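Local coordinates for protein SAP-like pentraxin (Limulus polyphemus, PDB 3FLP) that probably acts as a calcium-dependent lectin of the pentraxin family, binding two calcium ions per subunit and assembling into doubly stacked heptameric rings, at residues Q15-H21 with G152-Q156; Y49-C53 with V140-Q146; Q38-H44 with W159-D165. All coordinates share one frame. Residue numbers count along the deposited sequence, not the author numbering.

Interaction 1: Q15-H21 with G152-Q156; sequences QNPKFPH and GFEEQ. With CA (calcium ion), chain P.
A metal-binding loop can be packed through residues next to its ligand: here an aromatic cluster of Phe19, His21 and Phe153 joins the 15-21 loop to the loop carrying Glu154. The first loop lacks regular structure; backbone hydrogen bonds (Gln15 N to Lys18 O 3.1 Å, Lys18 N to Gln15 O 2.8 Å) span a cis peptide before Pro17. Residues 152-156 turn from Gly152, at positive phi, into a 3-10 segment. CA atoms are closest at Gln15-Glu155 (6.0 Å) and Phe19-Phe153 (7.2 Å). Phe19 (chi1 m, chi2 85°) and Phe153 (chi1 m, chi2 -41°) point their CA-to-CB bonds across the gap; Phe19 CD2 lies 3.5 Å from Phe153 CB, with the rings oblique at 52° and centroids 6.0 Å apart. His21, chi1 p, receives the Phe153 edge on its face (T-shaped, centroids 4.8 Å, His21 CE1 to Phe153 CE2 3.8 Å), while its ND1 donates to Phe19 O at 2.9 Å. Glu155, p then t, brings OE1 3.1 Å from the donating Asn16 N. Glu154 (m, t) points away, and its OE1 binds calcium at 2.3 Å beside Glu145, Asp147 and Glu157; a calcium-bound water donates to Gly152 O at 2.7 Å. Adjacent residues divide the work: carboxylate and carbonyl serve the ion, directly or through water, whereas aromatic packing and one charged acceptor tie the loops together.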
loop_
_atom_site.group_PDB
_atom_site.type_symbol
_atom_site.label_atom_id
_atom_site.label_comp_id
_atom_site.label_asym_id
_atom_site.label_seq_id
_atom_site.Cartn_x
_atom_site.Cartn_y
_atom_site.Cartn_z
ATOM N N GLN A 15 -40.616 -39.468 14.907
ATOM C CA GLN A 15 -41.566 -40.560 15.040
ATOM C C GLN A 15 -41.026 -41.544 16.059
ATOM O O GLN A 15 -40.048 -42.245 15.801
ATOM C CB GLN A 15 -41.809 -41.267 13.708
ATOM C CG GLN A 15 -42.870 -42.354 13.819
ATOM C CD GLN A 15 -43.345 -42.864 12.475
ATOM O OE1 GLN A 15 -42.572 -43.437 11.703
ATOM N NE2 GLN A 15 -44.626 -42.652 12.183
ATOM N N ASN A 16 -41.662 -41.568 17.225
ATOM C CA ASN A 16 -41.270 -42.457 18.313
ATOM C C ASN A 16 -40.872 -43.810 17.734
ATOM O O ASN A 16 -41.571 -44.344 16.873
ATOM C CB ASN A 16 -42.438 -42.628 19.287
ATOM C CG ASN A 16 -42.015 -43.269 20.593
ATOM O OD1 ASN A 16 -41.531 -44.398 20.615
ATOM N ND2 ASN A 16 -42.193 -42.546 21.691
ATOM N N PRO A 17 -39.748 -44.389 18.199
ATOM C CA PRO A 17 -38.830 -43.887 19.230
ATOM C C PRO A 17 -37.689 -42.998 18.716
ATOM O O PRO A 17 -36.713 -42.771 19.435
ATOM C CB PRO A 17 -38.298 -45.172 19.844
ATOM C CG PRO A 17 -38.093 -46.018 18.617
ATOM C CD PRO A 17 -39.363 -45.755 17.791
ATOM N N LYS A 18 -37.800 -42.504 17.487
ATOM C CA LYS A 18 -36.749 -41.655 16.934
ATOM C C LYS A 18 -37.043 -40.166 17.120
ATOM O O LYS A 18 -38.038 -39.648 16.602
ATOM C CB LYS A 18 -36.533 -41.959 15.448
ATOM C CG LYS A 18 -35.471 -41.068 14.804
ATOM C CD LYS A 18 -35.384 -41.259 13.289
ATOM C CE LYS A 18 -34.403 -40.266 12.657
ATOM N NZ LYS A 18 -34.291 -40.420 11.174
ATOM N N PHE A 19 -36.173 -39.486 17.864
ATOM C CA PHE A 19 -36.328 -38.055 18.122
ATOM C C PHE A 19 -35.047 -37.286 17.768
ATOM O O PHE A 19 -34.199 -37.039 18.627
ATOM C CB PHE A 19 -36.670 -37.802 19.601
ATOM C CG PHE A 19 -37.893 -38.538 20.088
ATOM C CD1 PHE A 19 -37.798 -39.853 20.545
ATOM C CD2 PHE A 19 -39.138 -37.914 20.097
ATOM C CE1 PHE A 19 -38.933 -40.534 21.006
ATOM C CE2 PHE A 19 -40.276 -38.583 20.553
ATOM C CZ PHE A 19 -40.175 -39.894 21.007
ATOM N N PRO A 20 -34.884 -36.903 16.494
ATOM C CA PRO A 20 -33.665 -36.165 16.142
ATOM C C PRO A 20 -33.516 -34.908 17.003
ATOM O O PRO A 20 -34.467 -34.143 17.166
ATOM C CB PRO A 20 -33.858 -35.862 14.651
ATOM C CG PRO A 20 -35.357 -35.885 14.479
ATOM C CD PRO A 20 -35.776 -37.046 15.333
ATOM N N HIS A 21 -32.329 -34.707 17.566
ATOM C CA HIS A 21 -32.102 -33.544 18.415
ATOM C C HIS A 21 -30.630 -33.294 18.698
ATOM O O HIS A 21 -29.764 -34.105 18.385
ATOM C CB HIS A 21 -32.803 -33.720 19.770
ATOM C CG HIS A 21 -32.140 -34.725 20.665
ATOM N ND1 HIS A 21 -32.231 -36.086 20.460
ATOM C CD2 HIS A 21 -31.362 -34.565 21.764
ATOM C CE1 HIS A 21 -31.541 -36.721 21.393
ATOM N NE2 HIS A 21 -31.005 -35.820 22.198
ATOM N N GLY A 152 -37.536 -37.244 27.613
ATOM C CA GLY A 152 -38.976 -37.133 27.784
ATOM C C GLY A 152 -39.596 -36.398 26.611
ATOM O O GLY A 152 -40.548 -35.639 26.777
ATOM N N PHE A 153 -39.050 -36.629 25.420
ATOM C CA PHE A 153 -39.525 -35.978 24.201
ATOM C C PHE A 153 -40.888 -36.481 23.737
ATOM O O PHE A 153 -41.259 -37.624 23.996
ATOM C CB PHE A 153 -38.515 -36.178 23.062
ATOM C CG PHE A 153 -37.117 -35.739 23.400
ATOM C CD1 PHE A 153 -36.891 -34.565 24.107
ATOM C CD2 PHE A 153 -36.024 -36.501 23.003
ATOM C CE1 PHE A 153 -35.593 -34.153 24.416
ATOM C CE2 PHE A 153 -34.723 -36.100 23.307
ATOM C CZ PHE A 153 -34.508 -34.923 24.014
ATOM N N GLU A 154 -41.622 -35.616 23.040
ATOM C CA GLU A 154 -42.944 -35.948 22.512
ATOM C C GLU A 154 -43.000 -35.535 21.048
ATOM O O GLU A 154 -42.720 -34.383 20.708
ATOM C CB GLU A 154 -44.037 -35.218 23.298
ATOM C CG GLU A 154 -44.196 -35.723 24.718
ATOM C CD GLU A 154 -45.268 -34.972 25.492
ATOM O OE1 GLU A 154 -45.034 -33.800 25.869
ATOM O OE2 GLU A 154 -46.346 -35.563 25.717
ATOM N N GLU A 155 -43.376 -36.469 20.182
ATOM C CA GLU A 155 -43.422 -36.187 18.752
ATOM C C GLU A 155 -44.278 -34.995 18.337
ATOM O O GLU A 155 -43.921 -34.281 17.402
ATOM C CB GLU A 155 -43.831 -37.444 17.962
ATOM C CG GLU A 155 -45.105 -38.138 18.429
ATOM C CD GLU A 155 -45.384 -39.445 17.672
ATOM O OE1 GLU A 155 -44.518 -40.356 17.687
ATOM O OE2 GLU A 155 -46.475 -39.564 17.067
ATOM N N GLN A 156 -45.388 -34.759 19.029
ATOM C CA GLN A 156 -46.241 -33.633 18.672
ATOM C C GLN A 156 -45.660 -32.268 19.047
ATOM O O GLN A 156 -46.209 -31.236 18.673
ATOM C CB GLN A 156 -47.634 -33.803 19.281
ATOM C CG GLN A 156 -48.466 -34.879 18.582
ATOM C CD GLN A 156 -49.909 -34.921 19.069
ATOM O OE1 GLN A 156 -50.177 -35.191 20.247
ATOM N NE2 GLN A 156 -50.849 -34.652 18.162
HETATM CA CA CA P . -43.395 -32.349 26.566
HETATM O O HOH W 1 -41.689 -33.569 25.472
HETATM O O HOH W 2 -45.212 -30.906 27.019
#

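Interaction 2: Y49-C53 with V140-Q146; sequences YIFSC and VVIGQEQ. With CA (calcium ion), chain O; CA (calcium ion), chain P.
In the lectin-like beta-sandwich of pentraxins, a strand pair leads into the double calcium site. Strands 49-53 and 140-142 are antiparallel neighbours, axes 4.7 Å apart at closest and at 159°; beyond Ile142 the second segment leaves the sheet and curls back beside the first. Tyr49 (chi1 m) offers a ring face to Glu145 CG, 4.0 Å from the centroid (CH-pi). Ile50 turns its side chain away, but its O accepts from Gly143 N at 2.9 Å; Gly143 (phi 94°, psi -13°) has a conformation calling for glycine. Phe51, chi1 t, is the non-hydrogen-bonded partner of Ile142 and lays its ring against Val140 CG1 (4.0 Å to the centroid, CH-pi), with Phe51 CD2 3.8 Å from Ile142 CD1. Ser52 forms the hydrogen-bonded pair with Val141: Ser52 N to Val141 O 2.9 Å, Val141 N to Ser52 O 2.8 Å. Ser52 OG (chi1 t), on the other face from Phe51, accepts from Gln146 N (3.2 Å) and Gln146 NE2 (3.1 Å); Gln146 OE1 accepts from Gly150 N. Cys53 makes a non-hydrogen-bonded pair with Val140, CA atoms 4.5 Å apart. Glu145 OE1 (t, m) bridges both calcium ions, 2.5 Å from each; Gln146 O binds, at 2.4 Å, the ion that Glu145 OE2 also holds (2.6 Å). One water accepts from Ser52 OG at 2.6 Å and donates to Glu145 OE2 at 2.7 Å.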
loop_
_atom_site.group_PDB
_atom_site.type_symbol
_atom_site.label_atom_id
_atom_site.label_comp_id
_atom_site.label_asym_id
_atom_site.label_seq_id
_atom_site.Cartn_x
_atom_site.Cartn_y
_atom_site.Cartn_z
ATOM N N TYR A 49 -41.214 -27.000 18.971
ATOM C CA TYR A 49 -40.329 -26.299 19.901
ATOM C C TYR A 49 -38.898 -26.389 19.405
ATOM O O TYR A 49 -38.386 -27.479 19.142
ATOM C CB TYR A 49 -40.456 -26.887 21.310
ATOM C CG TYR A 49 -41.811 -26.610 21.897
ATOM C CD1 TYR A 49 -42.925 -27.345 21.500
ATOM C CD2 TYR A 49 -42.002 -25.538 22.772
ATOM C CE1 TYR A 49 -44.202 -27.018 21.950
ATOM C CE2 TYR A 49 -43.272 -25.198 23.229
ATOM C CZ TYR A 49 -44.367 -25.942 22.812
ATOM O OH TYR A 49 -45.622 -25.600 23.246
ATOM N N ILE A 50 -38.256 -25.232 19.282
ATOM C CA ILE A 50 -36.893 -25.152 18.772
ATOM C C ILE A 50 -35.819 -25.202 19.850
ATOM O O ILE A 50 -34.967 -26.090 19.849
ATOM C CB ILE A 50 -36.719 -23.858 17.941
ATOM C CG1 ILE A 50 -37.737 -23.857 16.798
ATOM C CG2 ILE A 50 -35.303 -23.763 17.388
ATOM C CD1 ILE A 50 -37.799 -22.561 16.030
ATOM N N PHE A 51 -35.861 -24.234 20.757
ATOM C CA PHE A 51 -34.894 -24.123 21.848
ATOM C C PHE A 51 -35.577 -24.474 23.174
ATOM O O PHE A 51 -36.515 -23.807 23.596
ATOM C CB PHE A 51 -34.342 -22.688 21.861
ATOM C CG PHE A 51 -33.267 -22.432 22.882
ATOM C CD1 PHE A 51 -33.592 -22.174 24.213
ATOM C CD2 PHE A 51 -31.929 -22.391 22.501
ATOM C CE1 PHE A 51 -32.600 -21.874 25.144
ATOM C CE2 PHE A 51 -30.927 -22.089 23.428
ATOM C CZ PHE A 51 -31.262 -21.830 24.749
ATOM N N SER A 52 -35.095 -25.529 23.818
ATOM C CA SER A 52 -35.654 -26.000 25.086
ATOM C C SER A 52 -34.596 -26.039 26.188
ATOM O O SER A 52 -33.566 -26.696 26.043
ATOM C CB SER A 52 -36.252 -27.403 24.886
ATOM O OG SER A 52 -36.536 -28.046 26.118
ATOM N N CYS A 53 -34.859 -25.333 27.286
ATOM C CA CYS A 53 -33.940 -25.292 28.418
ATOM C C CYS A 53 -34.619 -25.846 29.669
ATOM O O CYS A 53 -35.699 -25.401 30.049
ATOM C CB CYS A 53 -33.481 -23.860 28.683
ATOM S SG CYS A 53 -32.324 -23.740 30.065
ATOM N N VAL A 140 -29.657 -27.434 27.574
ATOM C CA VAL A 140 -30.297 -27.009 26.331
ATOM C C VAL A 140 -30.418 -28.118 25.286
ATOM O O VAL A 140 -29.434 -28.785 24.944
ATOM C CB VAL A 140 -29.535 -25.831 25.663
ATOM C CG1 VAL A 140 -30.172 -25.490 24.315
ATOM C CG2 VAL A 140 -29.552 -24.609 26.570
ATOM N N VAL A 141 -31.636 -28.308 24.786
ATOM C CA VAL A 141 -31.904 -29.291 23.741
ATOM C C VAL A 141 -32.519 -28.540 22.566
ATOM O O VAL A 141 -33.342 -27.642 22.764
ATOM C CB VAL A 141 -32.906 -30.381 24.196
ATOM C CG1 VAL A 141 -33.495 -31.075 22.985
ATOM C CG2 VAL A 141 -32.203 -31.413 25.071
ATOM N N ILE A 142 -32.115 -28.898 21.351
ATOM C CA ILE A 142 -32.642 -28.258 20.151
ATOM C C ILE A 142 -33.467 -29.252 19.333
ATOM O O ILE A 142 -33.033 -30.379 19.095
ATOM C CB ILE A 142 -31.505 -27.725 19.244
ATOM C CG1 ILE A 142 -30.599 -26.767 20.025
ATOM C CG2 ILE A 142 -32.094 -27.011 18.032
ATOM C CD1 ILE A 142 -31.278 -25.508 20.501
ATOM N N GLY A 143 -34.658 -28.833 18.916
ATOM C CA GLY A 143 -35.490 -29.694 18.092
ATOM C C GLY A 143 -36.528 -30.538 18.805
ATOM O O GLY A 143 -37.411 -31.110 18.158
ATOM N N GLN A 144 -36.420 -30.636 20.127
ATOM C CA GLN A 144 -37.373 -31.407 20.917
ATOM C C GLN A 144 -37.689 -30.627 22.195
ATOM O O GLN A 144 -36.925 -29.753 22.599
ATOM C CB GLN A 144 -36.796 -32.786 21.297
ATOM C CG GLN A 144 -36.397 -33.714 20.145
ATOM C CD GLN A 144 -37.578 -34.171 19.283
ATOM O OE1 GLN A 144 -38.722 -34.212 19.736
ATOM N NE2 GLN A 144 -37.295 -34.535 18.046
ATOM N N GLU A 145 -38.816 -30.951 22.824
ATOM C CA GLU A 145 -39.247 -30.301 24.058
ATOM C C GLU A 145 -38.937 -31.265 25.210
ATOM O O GLU A 145 -39.413 -32.398 25.209
ATOM C CB GLU A 145 -40.756 -30.033 23.969
ATOM C CG GLU A 145 -41.295 -28.874 24.817
ATOM C CD GLU A 145 -41.399 -29.202 26.294
ATOM O OE1 GLU A 145 -42.043 -30.216 26.642
ATOM O OE2 GLU A 145 -40.840 -28.435 27.110
ATOM N N GLN A 146 -38.133 -30.830 26.178
ATOM C CA GLN A 146 -37.773 -31.686 27.318
ATOM C C GLN A 146 -38.830 -31.738 28.424
ATOM O O GLN A 146 -39.386 -30.708 28.812
ATOM C CB GLN A 146 -36.473 -31.202 27.974
ATOM C CG GLN A 146 -35.249 -31.122 27.081
ATOM C CD GLN A 146 -34.094 -30.390 27.759
ATOM O OE1 GLN A 146 -33.361 -30.968 28.563
ATOM N NE2 GLN A 146 -33.944 -29.102 27.449
HETATM CA CA CA O . -41.622 -29.943 29.097
HETATM CA CA CA P . -43.395 -32.349 26.566
HETATM O O HOH W 3 -38.467 -27.451 27.815
HETATM O O HOH W 1 -41.689 -33.569 25.472
HETATM O O HOH W 4 -43.932 -29.591 28.882
HETATM O O HOH W 2 -45.212 -30.906 27.019
#

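Interaction 3: Q38-H44 with W159-D165; sequences QRIKPFH and WSGELSD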
loop_
_atom_site.group_PDB
_atom_site.type_symbol
_atom_site.label_atom_id
_atom_site.label_comp_id
_atom_site.label_asym_id
_atom_site.label_seq_id
_atom_site.Cartn_x
_atom_site.Cartn_y
_atom_site.Cartn_z
ATOM N N GLN A 38 -31.326 -17.422 15.522
ATOM C CA GLN A 38 -30.876 -18.494 14.636
ATOM C C GLN A 38 -31.579 -18.440 13.287
ATOM O O GLN A 38 -32.604 -17.781 13.130
ATOM C CB GLN A 38 -31.085 -19.892 15.262
ATOM C CG GLN A 38 -32.478 -20.478 15.110
ATOM C CD GLN A 38 -33.385 -20.136 16.271
ATOM O OE1 GLN A 38 -33.294 -20.738 17.342
ATOM N NE2 GLN A 38 -34.258 -19.158 16.073
ATOM N N ARG A 39 -31.010 -19.131 12.308
ATOM C CA ARG A 39 -31.597 -19.187 10.977
ATOM C C ARG A 39 -32.328 -20.527 10.885
ATOM O O ARG A 39 -31.770 -21.571 11.231
ATOM C CB ARG A 39 -30.493 -19.074 9.918
ATOM C CG ARG A 39 -29.805 -17.701 9.935
ATOM C CD ARG A 39 -28.456 -17.663 9.210
ATOM N NE ARG A 39 -27.746 -16.445 9.593
ATOM C CZ ARG A 39 -28.079 -15.223 9.178
ATOM N NH1 ARG A 39 -29.103 -15.051 8.344
ATOM N NH2 ARG A 39 -27.425 -14.163 9.642
ATOM N N ILE A 40 -33.582 -20.493 10.447
ATOM C CA ILE A 40 -34.371 -21.712 10.335
ATOM C C ILE A 40 -35.138 -21.843 9.025
ATOM O O ILE A 40 -35.551 -20.849 8.414
ATOM C CB ILE A 40 -35.415 -21.841 11.490
ATOM C CG1 ILE A 40 -36.304 -20.593 11.531
ATOM C CG2 ILE A 40 -34.713 -22.064 12.820
ATOM C CD1 ILE A 40 -37.453 -20.680 12.525
ATOM N N LYS A 41 -35.309 -23.094 8.607
ATOM C CA LYS A 41 -36.054 -23.446 7.407
ATOM C C LYS A 41 -37.050 -24.480 7.924
ATOM O O LYS A 41 -36.715 -25.649 8.084
ATOM C CB LYS A 41 -35.135 -24.075 6.358
ATOM C CG LYS A 41 -35.890 -24.601 5.141
ATOM C CD LYS A 41 -35.010 -25.443 4.244
ATOM C CE LYS A 41 -33.878 -24.629 3.644
ATOM N NZ LYS A 41 -33.121 -25.435 2.639
ATOM N N PRO A 42 -38.288 -24.054 8.210
ATOM C CA PRO A 42 -39.307 -24.973 8.725
ATOM C C PRO A 42 -39.888 -25.942 7.699
ATOM O O PRO A 42 -40.074 -25.588 6.529
ATOM C CB PRO A 42 -40.350 -24.020 9.298
ATOM C CG PRO A 42 -40.298 -22.874 8.329
ATOM C CD PRO A 42 -38.818 -22.681 8.087
ATOM N N PHE A 43 -40.168 -27.166 8.146
ATOM C CA PHE A 43 -40.743 -28.190 7.276
ATOM C C PHE A 43 -42.247 -28.364 7.492
ATOM O O PHE A 43 -42.913 -29.012 6.687
ATOM C CB PHE A 43 -40.057 -29.543 7.485
ATOM C CG PHE A 43 -38.667 -29.632 6.899
ATOM C CD1 PHE A 43 -38.217 -28.695 5.966
ATOM C CD2 PHE A 43 -37.824 -30.686 7.244
ATOM C CE1 PHE A 43 -36.947 -28.811 5.390
ATOM C CE2 PHE A 43 -36.555 -30.809 6.672
ATOM C CZ PHE A 43 -36.118 -29.869 5.743
ATOM N N HIS A 44 -42.787 -27.810 8.577
ATOM C CA HIS A 44 -44.224 -27.929 8.830
ATOM C C HIS A 44 -44.857 -26.719 9.509
ATOM O O HIS A 44 -44.195 -25.953 10.211
ATOM C CB HIS A 44 -44.543 -29.213 9.621
ATOM C CG HIS A 44 -43.797 -29.349 10.916
ATOM N ND1 HIS A 44 -44.038 -28.544 12.010
ATOM C CD2 HIS A 44 -42.836 -30.225 11.302
ATOM C CE1 HIS A 44 -43.262 -28.918 13.012
ATOM N NE2 HIS A 44 -42.523 -29.935 12.609
ATOM N N TRP A 159 -39.720 -30.224 16.409
ATOM C CA TRP A 159 -39.611 -29.260 15.325
ATOM C C TRP A 159 -38.733 -29.857 14.238
ATOM O O TRP A 159 -37.594 -30.242 14.499
ATOM C CB TRP A 159 -38.980 -27.958 15.812
ATOM C CG TRP A 159 -38.988 -26.881 14.768
ATOM C CD1 TRP A 159 -40.012 -26.022 14.485
ATOM C CD2 TRP A 159 -37.935 -26.565 13.849
ATOM N NE1 TRP A 159 -39.664 -25.191 13.451
ATOM C CE2 TRP A 159 -38.395 -25.499 13.038
ATOM C CE3 TRP A 159 -36.646 -27.076 13.630
ATOM C CZ2 TRP A 159 -37.610 -24.932 12.024
ATOM C CZ3 TRP A 159 -35.862 -26.509 12.620
ATOM C CH2 TRP A 159 -36.353 -25.446 11.831
ATOM N N SER A 160 -39.264 -29.938 13.026
ATOM C CA SER A 160 -38.509 -30.479 11.906
ATOM C C SER A 160 -38.170 -29.362 10.928
ATOM O O SER A 160 -38.970 -28.455 10.706
ATOM C CB SER A 160 -39.313 -31.574 11.201
ATOM O OG SER A 160 -39.467 -32.697 12.053
ATOM N N GLY A 161 -36.978 -29.439 10.352
ATOM C CA GLY A 161 -36.534 -28.432 9.411
ATOM C C GLY A 161 -35.028 -28.316 9.491
ATOM O O GLY A 161 -34.362 -29.205 10.022
ATOM N N GLU A 162 -34.485 -27.225 8.965
ATOM C CA GLU A 162 -33.046 -27.017 8.995
ATOM C C GLU A 162 -32.735 -25.811 9.876
ATOM O O GLU A 162 -33.482 -24.827 9.902
ATOM C CB GLU A 162 -32.517 -26.821 7.568
ATOM C CG GLU A 162 -32.846 -28.020 6.667
ATOM C CD GLU A 162 -32.457 -27.829 5.211
ATOM O OE1 GLU A 162 -32.021 -26.726 4.826
ATOM O OE2 GLU A 162 -32.599 -28.791 4.438
ATOM N N LEU A 163 -31.632 -25.896 10.609
ATOM C CA LEU A 163 -31.245 -24.820 11.508
ATOM C C LEU A 163 -29.754 -24.517 11.418
ATOM O O LEU A 163 -28.935 -25.417 11.238
ATOM C CB LEU A 163 -31.626 -25.205 12.943
ATOM C CG LEU A 163 -31.377 -24.208 14.072
ATOM C CD1 LEU A 163 -32.371 -24.470 15.206
ATOM C CD2 LEU A 163 -29.939 -24.319 14.554
ATOM N N SER A 164 -29.409 -23.240 11.529
ATOM C CA SER A 164 -28.010 -22.843 11.501
ATOM C C SER A 164 -27.797 -21.486 12.159
ATOM O O SER A 164 -28.752 -20.761 12.441
ATOM C CB SER A 164 -27.470 -22.823 10.071
ATOM O OG SER A 164 -27.698 -21.578 9.458
ATOM N N ASP A 165 -26.535 -21.179 12.444
ATOM C CA ASP A 165 -26.143 -19.908 13.043
ATOM C C ASP A 165 -26.882 -19.592 14.353
ATOM O O ASP A 165 -27.396 -18.488 14.537
ATOM C CB ASP A 165 -26.371 -18.786 12.023
ATOM C CG ASP A 165 -25.381 -17.641 12.164
ATOM O OD1 ASP A 165 -24.627 -17.593 13.163
ATOM O OD2 ASP A 165 -25.370 -16.776 11.265
HETATM O O HOH W 5 -26.225 -14.088 12.215
HETATM O O HOH W 6 -41.261 -26.818 11.265
HETATM O O HOH W 7 -41.591 -32.324 13.815
#
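The indole of Trp159 packs against the apolar side of this strand pair, its CH2 3.7 Å from Ile40 CB and its CZ2 4.0 Å from Pro42 CB. Leu163 continues that face, with CD1 4.1 Å from Ile40 CG2, and Ile50 and Met66 of the opposing sheet pack on the same group, so this side belongs to the core of the beta-sandwich. Around it the backbones of 38-42 and 161-165 run antiparallel, axes 4.6 Å apart at closest and at 173°. Arg39-Ser164 and Lys41-Glu162 are the hydrogen-bonded pairs, with N to O distances of 2.8 Å from Arg39 N to Ser164 O and 2.9 Å from Glu162 N to Lys41 O. Gly161 opposes Pro42 where a CB would clash with Lys41 O; its bare CA instead sits 3.5 Å from the centroid of the Phe43 ring, a CH-pi contact. Past the strand end, Phe43 N donates to Ser160 O at 3.1 Å, and a water joins His44 NE2 to Ser160 OG, 2.8 Å from both.

The other face is charged. Lys41 NZ forms a salt bridge with Glu162 OE1 at 2.8 Å; Lys8 shares that carboxylate, while the ammonium also reaches Glu171 and Gln33 of a neighbouring subunit. At the far end Arg39 NE makes a salt bridge to Asp165 OD2 at 2.9 Å, and Asp165 is further held by Gln167 and Arg188. One strand pair therefore serves two environments: hydrocarbon fills the sandwich interior, while compensated charges occupy the face turned from it, and Lys41 carries the network to the neighbouring subunit.

Overall arrangement
The three contacts illustrate how one sheet of a beta-sandwich and the loops beside it assemble a double calcium site. Interactions 1 and 2, centres 11 Å apart, meet directly: Pro20 O lies 3.0 Å from Gln144 NE2, a probable hydrogen bond, and Phe153 CD1 packs 3.3 Å from Gln144 CB. They also share one calcium, to which Glu154 and Glu145 both contribute. Interaction 3, its centre 13 Å from that of interaction 2, lies in the other sheet; Gly143 O is 3.0 Å from Trp159 N, a probable hydrogen bond, and Ile50 CG2 is 3.7 Å from Leu163 CD1. Interactions 1 and 3, centres 16 Å apart, merely adjoin in sequence. Trp159 stays about 12 Å from a calcium ion, side chain to metal.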